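Local coordinates for hypothetical protein RBSTP0775 (Geobacillus stearothermophilus, PDB 1RZ3) that is of unknown function but is probably an ATP-binding kinase related to uridine kinase and phosphoribulokinase, at residues Asp8-Thr13 with Asn40-Thr45; Leu23-Asp28 with Ser125-Ile130; Phe144-Tyr149 with Ala193-Asp198. All coordinates share one frame; numbering follows the deposited sequence.

Contact 1 (Asp8-Thr13 with Asn40-Thr45)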
loop_
_atom_site.group_PDB
_atom_site.type_symbol
_atom_site.label_atom_id
_atom_site.label_comp_id
_atom_site.label_asym_id
_atom_site.label_seq_id
_atom_site.Cartn_x
_atom_site.Cartn_y
_atom_site.Cartn_z
ATOM N N ASP A 8 0.680 4.325 -18.883
ATOM C CA ASP A 8 1.851 4.971 -19.458
ATOM C C ASP A 8 1.895 6.430 -19.028
ATOM O O ASP A 8 2.963 6.975 -18.767
ATOM C CB ASP A 8 1.830 4.880 -20.986
ATOM C CG ASP A 8 2.166 3.489 -21.491
ATOM O OD1 ASP A 8 3.217 2.950 -21.084
ATOM O OD2 ASP A 8 1.385 2.936 -22.293
ATOM N N PHE A 9 0.730 7.065 -18.953
ATOM C CA PHE A 9 0.674 8.460 -18.542
ATOM C C PHE A 9 1.115 8.580 -17.082
ATOM O O PHE A 9 1.800 9.529 -16.706
ATOM C CB PHE A 9 -0.741 9.021 -18.695
ATOM C CG PHE A 9 -0.839 10.489 -18.396
ATOM C CD1 PHE A 9 -0.271 11.425 -19.255
ATOM C CD2 PHE A 9 -1.462 10.935 -17.234
ATOM C CE1 PHE A 9 -0.318 12.788 -18.958
ATOM C CE2 PHE A 9 -1.514 12.294 -16.930
ATOM C CZ PHE A 9 -0.939 13.221 -17.793
ATOM N N LEU A 10 0.715 7.614 -16.261
ATOM C CA LEU A 10 1.085 7.625 -14.853
ATOM C C LEU A 10 2.598 7.462 -14.732
ATOM O O LEU A 10 3.245 8.118 -13.913
ATOM C CB LEU A 10 0.363 6.501 -14.107
ATOM C CG LEU A 10 0.629 6.360 -12.607
ATOM C CD1 LEU A 10 0.389 7.684 -11.898
ATOM C CD2 LEU A 10 -0.282 5.281 -12.037
ATOM N N CYS A 11 3.163 6.590 -15.560
ATOM C CA CYS A 11 4.602 6.368 -15.548
ATOM C C CYS A 11 5.314 7.679 -15.900
ATOM O O CYS A 11 6.280 8.068 -15.241
ATOM C CB CYS A 11 4.974 5.271 -16.548
ATOM S SG CYS A 11 6.736 4.893 -16.629
ATOM N N LYS A 12 4.823 8.362 -16.931
ATOM C CA LYS A 12 5.411 9.634 -17.357
ATOM C C LYS A 12 5.338 10.643 -16.212
ATOM O O LYS A 12 6.297 11.363 -15.931
ATOM C CB LYS A 12 4.658 10.188 -18.569
ATOM C CG LYS A 12 5.280 11.444 -19.155
ATOM C CD LYS A 12 4.373 12.092 -20.192
ATOM C CE LYS A 12 3.100 12.624 -19.549
ATOM N NZ LYS A 12 3.399 13.610 -18.464
ATOM N N THR A 13 4.187 10.691 -15.556
ATOM C CA THR A 13 3.983 11.599 -14.430
ATOM C C THR A 13 5.008 11.314 -13.331
ATOM O O THR A 13 5.604 12.231 -12.767
ATOM C CB THR A 13 2.555 11.432 -13.866
ATOM O OG1 THR A 13 1.610 11.840 -14.865
ATOM C CG2 THR A 13 2.358 12.280 -12.611
ATOM N N ASN A 40 2.289 -3.739 -9.987
ATOM C CA ASN A 40 3.195 -4.619 -10.710
ATOM C C ASN A 40 3.461 -4.167 -12.140
ATOM O O ASN A 40 4.606 -4.165 -12.592
ATOM C CB ASN A 40 2.668 -6.054 -10.698
ATOM C CG ASN A 40 2.589 -6.632 -9.294
ATOM O OD1 ASN A 40 3.399 -6.301 -8.427
ATOM N ND2 ASN A 40 1.619 -7.507 -9.068
ATOM N N GLN A 41 2.412 -3.779 -12.855
ATOM C CA GLN A 41 2.585 -3.331 -14.229
ATOM C C GLN A 41 3.366 -2.023 -14.286
ATOM O O GLN A 41 4.214 -1.831 -15.159
ATOM C CB GLN A 41 1.228 -3.153 -14.909
ATOM C CG GLN A 41 0.467 -4.454 -15.087
ATOM C CD GLN A 41 -0.730 -4.303 -15.998
ATOM O OE1 GLN A 41 -1.659 -3.548 -15.707
ATOM N NE2 GLN A 41 -0.715 -5.021 -17.115
ATOM N N LEU A 42 3.078 -1.124 -13.352
ATOM C CA LEU A 42 3.765 0.159 -13.310
ATOM C C LEU A 42 5.255 -0.028 -13.016
ATOM O O LEU A 42 6.105 0.557 -13.687
ATOM C CB LEU A 42 3.132 1.061 -12.247
ATOM C CG LEU A 42 3.635 2.505 -12.211
ATOM C CD1 LEU A 42 3.401 3.164 -13.570
ATOM C CD2 LEU A 42 2.903 3.270 -11.116
ATOM N N SER A 43 5.571 -0.849 -12.019
ATOM C CA SER A 43 6.963 -1.090 -11.662
ATOM C C SER A 43 7.710 -1.715 -12.838
ATOM O O SER A 43 8.876 -1.405 -13.082
ATOM C CB SER A 43 7.052 -2.005 -10.434
ATOM O OG SER A 43 6.465 -3.268 -10.695
ATOM N N GLN A 44 7.031 -2.595 -13.565
ATOM C CA GLN A 44 7.629 -3.250 -14.721
ATOM C C GLN A 44 7.991 -2.216 -15.789
ATOM O O GLN A 44 9.099 -2.212 -16.320
ATOM C CB GLN A 44 6.653 -4.280 -15.300
ATOM C CG GLN A 44 7.231 -5.133 -16.416
ATOM C CD GLN A 44 8.508 -5.841 -16.001
ATOM O OE1 GLN A 44 9.539 -5.205 -15.778
ATOM N NE2 GLN A 44 8.444 -7.165 -15.888
ATOM N N THR A 45 7.042 -1.344 -16.100
ATOM C CA THR A 45 7.256 -0.301 -17.097
ATOM C C THR A 45 8.405 0.628 -16.689
ATOM O O THR A 45 9.220 1.038 -17.525
ATOM C CB THR A 45 5.973 0.522 -17.290
ATOM O OG1 THR A 45 4.881 -0.366 -17.570
ATOM C CG2 THR A 45 6.129 1.498 -18.442
#

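Contact 2 (Leu23-Asp28 with Ser125-Ile130)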
loop_
_atom_site.group_PDB
_atom_site.type_symbol
_atom_site.label_atom_id
_atom_site.label_comp_id
_atom_site.label_asym_id
_atom_site.label_seq_id
_atom_site.Cartn_x
_atom_site.Cartn_y
_atom_site.Cartn_z
ATOM N N LEU A 23 12.893 7.636 -4.161
ATOM C CA LEU A 23 11.565 8.221 -4.284
ATOM C C LEU A 23 10.577 7.165 -3.786
ATOM O O LEU A 23 10.542 6.050 -4.303
ATOM C CB LEU A 23 11.272 8.573 -5.743
ATOM C CG LEU A 23 9.956 9.307 -6.028
ATOM C CD1 LEU A 23 9.949 10.656 -5.311
ATOM C CD2 LEU A 23 9.806 9.503 -7.525
ATOM N N VAL A 24 9.792 7.508 -2.769
ATOM C CA VAL A 24 8.817 6.575 -2.216
ATOM C C VAL A 24 7.421 6.856 -2.776
ATOM O O VAL A 24 6.857 7.929 -2.560
ATOM C CB VAL A 24 8.807 6.655 -0.672
ATOM C CG1 VAL A 24 7.807 5.672 -0.096
ATOM C CG2 VAL A 24 10.212 6.365 -0.140
ATOM N N LEU A 25 6.881 5.878 -3.496
ATOM C CA LEU A 25 5.575 5.998 -4.135
ATOM C C LEU A 25 4.547 5.129 -3.432
ATOM O O LEU A 25 4.867 4.063 -2.914
ATOM C CB LEU A 25 5.663 5.545 -5.591
ATOM C CG LEU A 25 6.882 5.995 -6.394
ATOM C CD1 LEU A 25 6.972 5.181 -7.687
ATOM C CD2 LEU A 25 6.778 7.483 -6.687
ATOM N N GLY A 26 3.306 5.588 -3.424
ATOM C CA GLY A 26 2.263 4.811 -2.796
ATOM C C GLY A 26 1.087 4.659 -3.737
ATOM O O GLY A 26 0.729 5.594 -4.455
ATOM N N ILE A 27 0.511 3.464 -3.762
ATOM C CA ILE A 27 -0.662 3.199 -4.577
ATOM C C ILE A 27 -1.738 2.826 -3.562
ATOM O O ILE A 27 -1.775 1.710 -3.052
ATOM C CB ILE A 27 -0.433 2.041 -5.568
ATOM C CG1 ILE A 27 0.685 2.413 -6.550
ATOM C CG2 ILE A 27 -1.718 1.758 -6.336
ATOM C CD1 ILE A 27 0.925 1.376 -7.635
ATOM N N ASP A 28 -2.586 3.801 -3.259
ATOM C CA ASP A 28 -3.657 3.651 -2.284
ATOM C C ASP A 28 -4.970 3.341 -2.994
ATOM O O ASP A 28 -5.282 3.912 -4.033
ATOM C CB ASP A 28 -3.752 4.952 -1.480
ATOM C CG ASP A 28 -4.676 4.857 -0.279
ATOM O OD1 ASP A 28 -4.845 3.759 0.292
ATOM O OD2 ASP A 28 -5.215 5.913 0.112
ATOM N N SER A 125 18.031 1.086 -4.850
ATOM C CA SER A 125 16.758 1.299 -5.544
ATOM C C SER A 125 16.605 2.787 -5.855
ATOM O O SER A 125 17.008 3.638 -5.061
ATOM C CB SER A 125 15.574 0.878 -4.662
ATOM O OG SER A 125 15.618 -0.493 -4.318
ATOM N N ASP A 126 16.026 3.104 -7.009
ATOM C CA ASP A 126 15.780 4.498 -7.365
ATOM C C ASP A 126 14.432 4.890 -6.766
ATOM O O ASP A 126 14.227 6.034 -6.337
ATOM C CB ASP A 126 15.717 4.672 -8.880
ATOM C CG ASP A 126 17.032 4.357 -9.555
ATOM O OD1 ASP A 126 18.052 4.977 -9.187
ATOM O OD2 ASP A 126 17.041 3.492 -10.454
HETATM N N MSE A 127 13.516 3.926 -6.738
HETATM C CA MSE A 127 12.181 4.159 -6.206
HETATM C C MSE A 127 11.685 2.960 -5.417
HETATM O O MSE A 127 12.032 1.819 -5.716
HETATM C CB MSE A 127 11.184 4.417 -7.343
HETATM C CG MSE A 127 11.608 5.465 -8.354
HETATM SE SE MSE A 127 10.168 5.895 -9.608
HETATM C CE MSE A 127 11.024 7.369 -10.532
ATOM N N ILE A 128 10.862 3.235 -4.410
ATOM C CA ILE A 128 10.268 2.196 -3.587
ATOM C C ILE A 128 8.774 2.360 -3.811
ATOM O O ILE A 128 8.235 3.456 -3.636
ATOM C CB ILE A 128 10.557 2.408 -2.080
ATOM C CG1 ILE A 128 12.069 2.479 -1.834
ATOM C CG2 ILE A 128 9.906 1.281 -1.266
ATOM C CD1 ILE A 128 12.829 1.283 -2.341
HETATM N N MSE A 129 8.103 1.289 -4.210
HETATM C CA MSE A 129 6.670 1.370 -4.449
HETATM C C MSE A 129 5.901 0.511 -3.459
HETATM O O MSE A 129 6.187 -0.674 -3.294
HETATM C CB MSE A 129 6.338 0.937 -5.872
HETATM C CG MSE A 129 4.891 1.185 -6.236
HETATM SE SE MSE A 129 4.528 0.602 -8.016
HETATM C CE MSE A 129 5.431 2.009 -8.986
ATOM N N ILE A 130 4.925 1.125 -2.804
ATOM C CA ILE A 130 4.104 0.447 -1.812
ATOM C C ILE A 130 2.635 0.535 -2.213
ATOM O O ILE A 130 2.127 1.624 -2.482
ATOM C CB ILE A 130 4.292 1.105 -0.423
ATOM C CG1 ILE A 130 5.779 1.083 -0.049
ATOM C CG2 ILE A 130 3.450 0.385 0.625
ATOM C CD1 ILE A 130 6.112 1.820 1.225
#

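Contact 3 (Phe144-Tyr149 with Ala193-Asp198)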
loop_
_atom_site.group_PDB
_atom_site.type_symbol
_atom_site.label_atom_id
_atom_site.label_comp_id
_atom_site.label_asym_id
_atom_site.label_seq_id
_atom_site.Cartn_x
_atom_site.Cartn_y
_atom_site.Cartn_z
ATOM N N PHE A 144 5.742 9.089 2.328
ATOM C CA PHE A 144 5.466 8.943 0.896
ATOM C C PHE A 144 5.776 10.254 0.183
ATOM O O PHE A 144 5.392 11.326 0.654
ATOM C CB PHE A 144 3.986 8.613 0.649
ATOM C CG PHE A 144 3.601 7.213 1.017
ATOM C CD1 PHE A 144 3.924 6.149 0.183
ATOM C CD2 PHE A 144 2.908 6.957 2.195
ATOM C CE1 PHE A 144 3.560 4.842 0.519
ATOM C CE2 PHE A 144 2.541 5.655 2.541
ATOM C CZ PHE A 144 2.870 4.597 1.699
ATOM N N ASP A 145 6.465 10.171 -0.950
ATOM C CA ASP A 145 6.782 11.362 -1.732
ATOM C C ASP A 145 5.677 11.603 -2.743
ATOM O O ASP A 145 5.446 12.728 -3.175
ATOM C CB ASP A 145 8.093 11.184 -2.499
ATOM C CG ASP A 145 9.290 11.146 -1.591
ATOM O OD1 ASP A 145 9.533 12.160 -0.904
ATOM O OD2 ASP A 145 9.977 10.104 -1.559
ATOM N N PHE A 146 4.988 10.533 -3.111
ATOM C CA PHE A 146 3.947 10.623 -4.123
ATOM C C PHE A 146 2.937 9.515 -3.885
ATOM O O PHE A 146 3.316 8.357 -3.706
ATOM C CB PHE A 146 4.602 10.451 -5.495
ATOM C CG PHE A 146 3.637 10.461 -6.649
ATOM C CD1 PHE A 146 3.125 11.661 -7.139
ATOM C CD2 PHE A 146 3.271 9.274 -7.270
ATOM C CE1 PHE A 146 2.266 11.676 -8.230
ATOM C CE2 PHE A 146 2.410 9.278 -8.366
ATOM C CZ PHE A 146 1.907 10.484 -8.848
ATOM N N VAL A 147 1.657 9.867 -3.876
ATOM C CA VAL A 147 0.615 8.872 -3.665
ATOM C C VAL A 147 -0.443 8.969 -4.748
ATOM O O VAL A 147 -0.930 10.061 -5.064
ATOM C CB VAL A 147 -0.088 9.044 -2.298
ATOM C CG1 VAL A 147 -1.243 8.041 -2.176
ATOM C CG2 VAL A 147 0.911 8.829 -1.163
ATOM N N VAL A 148 -0.774 7.820 -5.326
ATOM C CA VAL A 148 -1.813 7.735 -6.345
ATOM C C VAL A 148 -2.978 7.037 -5.663
ATOM O O VAL A 148 -2.786 6.002 -5.030
ATOM C CB VAL A 148 -1.406 6.843 -7.535
ATOM C CG1 VAL A 148 -2.524 6.838 -8.581
ATOM C CG2 VAL A 148 -0.114 7.318 -8.136
ATOM N N TYR A 149 -4.177 7.601 -5.759
ATOM C CA TYR A 149 -5.329 6.938 -5.165
ATOM C C TYR A 149 -6.096 6.330 -6.329
ATOM O O TYR A 149 -6.455 7.030 -7.274
ATOM C CB TYR A 149 -6.235 7.918 -4.415
ATOM C CG TYR A 149 -7.438 7.228 -3.797
ATOM C CD1 TYR A 149 -7.355 6.636 -2.541
ATOM C CD2 TYR A 149 -8.643 7.125 -4.496
ATOM C CE1 TYR A 149 -8.446 5.956 -1.988
ATOM C CE2 TYR A 149 -9.740 6.448 -3.957
ATOM C CZ TYR A 149 -9.633 5.867 -2.704
ATOM O OH TYR A 149 -10.711 5.206 -2.158
ATOM N N ALA A 193 -4.558 12.579 -1.999
ATOM C CA ALA A 193 -3.741 12.008 -3.063
ATOM C C ALA A 193 -3.098 13.030 -3.996
ATOM O O ALA A 193 -3.675 14.076 -4.296
ATOM C CB ALA A 193 -4.577 11.002 -3.881
ATOM N N ASP A 194 -1.892 12.719 -4.460
ATOM C CA ASP A 194 -1.204 13.604 -5.386
ATOM C C ASP A 194 -1.852 13.467 -6.759
ATOM O O ASP A 194 -1.975 14.440 -7.505
ATOM C CB ASP A 194 0.280 13.246 -5.416
ATOM C CG ASP A 194 0.938 13.483 -4.075
ATOM O OD1 ASP A 194 0.971 14.659 -3.651
ATOM O OD2 ASP A 194 1.386 12.509 -3.432
ATOM N N VAL A 195 -2.289 12.253 -7.070
ATOM C CA VAL A 195 -2.963 11.966 -8.330
ATOM C C VAL A 195 -4.064 10.949 -8.046
ATOM O O VAL A 195 -3.895 10.049 -7.218
ATOM C CB VAL A 195 -2.000 11.363 -9.388
ATOM C CG1 VAL A 195 -2.801 10.795 -10.567
ATOM C CG2 VAL A 195 -1.043 12.435 -9.895
ATOM N N VAL A 196 -5.198 11.112 -8.718
ATOM C CA VAL A 196 -6.313 10.192 -8.561
ATOM C C VAL A 196 -6.487 9.480 -9.894
ATOM O O VAL A 196 -6.789 10.110 -10.909
ATOM C CB VAL A 196 -7.622 10.924 -8.207
ATOM C CG1 VAL A 196 -8.786 9.923 -8.180
ATOM C CG2 VAL A 196 -7.481 11.606 -6.857
ATOM N N PHE A 197 -6.262 8.172 -9.878
ATOM C CA PHE A 197 -6.383 7.332 -11.061
ATOM C C PHE A 197 -7.838 6.876 -11.060
ATOM O O PHE A 197 -8.220 6.000 -10.283
ATOM C CB PHE A 197 -5.447 6.124 -10.927
ATOM C CG PHE A 197 -5.097 5.464 -12.235
ATOM C CD1 PHE A 197 -4.210 6.070 -13.119
ATOM C CD2 PHE A 197 -5.632 4.222 -12.569
ATOM C CE1 PHE A 197 -3.857 5.446 -14.321
ATOM C CE2 PHE A 197 -5.287 3.588 -13.768
ATOM C CZ PHE A 197 -4.396 4.204 -14.644
ATOM N N ASP A 198 -8.649 7.486 -11.918
ATOM C CA ASP A 198 -10.067 7.154 -11.987
ATOM C C ASP A 198 -10.377 6.072 -13.019
ATOM O O ASP A 198 -10.859 4.994 -12.606
ATOM C CB ASP A 198 -10.877 8.416 -12.296
ATOM C CG ASP A 198 -12.366 8.216 -12.089
ATOM O OD1 ASP A 198 -12.954 7.363 -12.786
ATOM O OD2 ASP A 198 -12.942 8.909 -11.223
#

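Contact 1 (Asp8-Thr13 with Asn40-Thr45)
Thr45, whose methyl group meets Cys11 of the other helix, also grips the carbonyl oxygen Gln41 O twice. Thr45 OG1 lies 2.9 Å from Gln41 O, and the hydroxyl oxygen stands 32° off the carbonyl plane. Thr45 N is 3.0 Å from Gln41 O and arrives from the opposite face of that plane. The second bond is the ordinary helical one. The first ties the hydroxyl down on its own helix. OG1 sits beside the backbone N (chi1 -53°), which leaves CG2 anti to that nitrogen and directed at helix 8-13. Thr45 CG2 comes 3.9 Å from Cys11 SG. Its other neighbour is the carboxylate of Asp8, with OD1 at 4.2 Å from Thr45 CG2; the two side chains cross at about a right angle there. This is a van der Waals approach at the exposed margin.

Leu42 carries most of the apolar contact. Its two methyls divide the work. Leu42 CD1 presses on the backbone of Cys11, 4.0 Å from Cys11 CA, and lies equally close to Cys11 CB. Leu42 CD2 meets the branch of Leu10, 3.9 Å from Leu10 CD2. These two leucines also cross at about a right angle, methyl against methyl. Leu42 further touches Ile14 of the same partner helix, and Gln41 touches Ile7. The three central residues, Leu10, Cys11 and Leu42, are buried.

The two segments are held by packing alone. Their axes come within 10.0 Å and cross at -58°. The first turn of helix 35-48 begins within a probable P-loop (Walker A) sequence. The pairing of this helix with helix 3-15 belongs to the helical layer that covers one face of the sheet, in the layered alpha/beta architecture of the P-loop NTPases.

Contact 2 (Leu23-Asp28 with Ser125-Ile130)
Leu23, Leu25 and Ile27 pair with residues 126-130 through five backbone hydrogen bonds between parallel strands. Leu23 N gives to Asp126 O, and Leu23 O takes from Ile128 N at 2.8 Å. Leu25 N then meets Ile128 O at 2.8 Å, nearly in line with the carbonyl (C=O...N 174°). Leu25 O accepts Ile130 N, and Ile27 N closes the row on Ile130 O, 2.8 Å away. Several of the acceptors also receive CA-H contacts. Gly26 CA lies 3.2 Å from Ile130 O.

Val24 and Gly26 turn their backbone polar groups the other way. Val24 N bonds to Asp145 OD2, Val24 O probably accepts Asp145 N, and Gly26 N probably bonds to Phe146 O. The carboxylates have partners as well: Asp126 OD2 takes Ser52 N, Asp28 OD1 takes Leu135 N, and Asp28 OD2 bonds to Tyr183 OH.

Met127 and Met129, both present as selenomethionine, pack with Leu23, Leu25 and Ile27 on one face. Leu23 lies alongside Met127. Leu25 CD1 touches both selenomethionines, 3.8 Å from Met127 SE and from Met129 CE. The bend at the last torsion of Met129 (chi3 -73°) sets CE at this meeting point. Met129 SE comes 3.7 Å from Ile27 CD1. The opposite face carries Val24, Ile128 and Ile130.

Strand 127-132 is flanked on its other edge by strand 53-57, which Ile128 touches. Helix 35-48 covers the Met129 and Ile27 face through residues such as Ala39 and Leu46.

Contact 3 (Phe144-Tyr149 with Ala193-Asp198)
Phe146 brings one side of its ring, atoms CD1, CE1 and CZ, obliquely to Asp194 and Val195. At the far end of the ring, Phe146 CZ is 3.7 Å from Val195 CG2. Closer to its base, Phe146 CD1 is 3.7 Å from Asp194 CB. The ring and carboxylate planes are only 12° apart. Asp194 in turn folds back on the strand. Its OD2 accepts Val147 N at 2.7 Å through the anti lone pair. Val147 O takes two donors, Asp194 N and Val195 N. Parallel pairing continues with Tyr149 N to Val195 O and Phe197 N to Tyr149 O.

Val148 fills the next hollow. Its CG1, anti to the backbone N (chi1 -178°), slips beside Phe197, 3.8 Å from Phe197 CB, and both side chains point the same way. On the Tyr149 side, Ala193 CB meets Tyr149 CB at 3.5 Å; the ring leads on away from it. An alanine at Phe146 would probably leave a gap beside Val195 CG2 and Asp194 CB.

Strand 195-197 forms one edge of the parallel sheet, and strand 146-150 lies between it and strand 23-29. Helix 3-15 packs over Phe146, Val148 and Phe197. Helix 189-192 touches Tyr149 and Val196 from the other side.

In the fold
All three contacts belong to one alpha/beta core. Contacts 2 and 3 are sections of the same parallel sheet, whose order 2-3-1-4-5 is that of many P-loop kinases. Their centres are about 11 Å apart, and neighbouring strands 23-29 and 146-150 join them. Contact 1 lies in the helical layer, its centre about 12 Å from that of contact 2 and 13 Å from that of contact 3. Leu42 reaches Met129, while Leu10 reaches Val148 and Phe197. Along the chain contacts 1 and 2 interleave, and contact 3 follows both. Contact 1 joins the first helix, and contact 3 the last strand, to the probable nucleotide-binding core, whose central strands meet in contact 2.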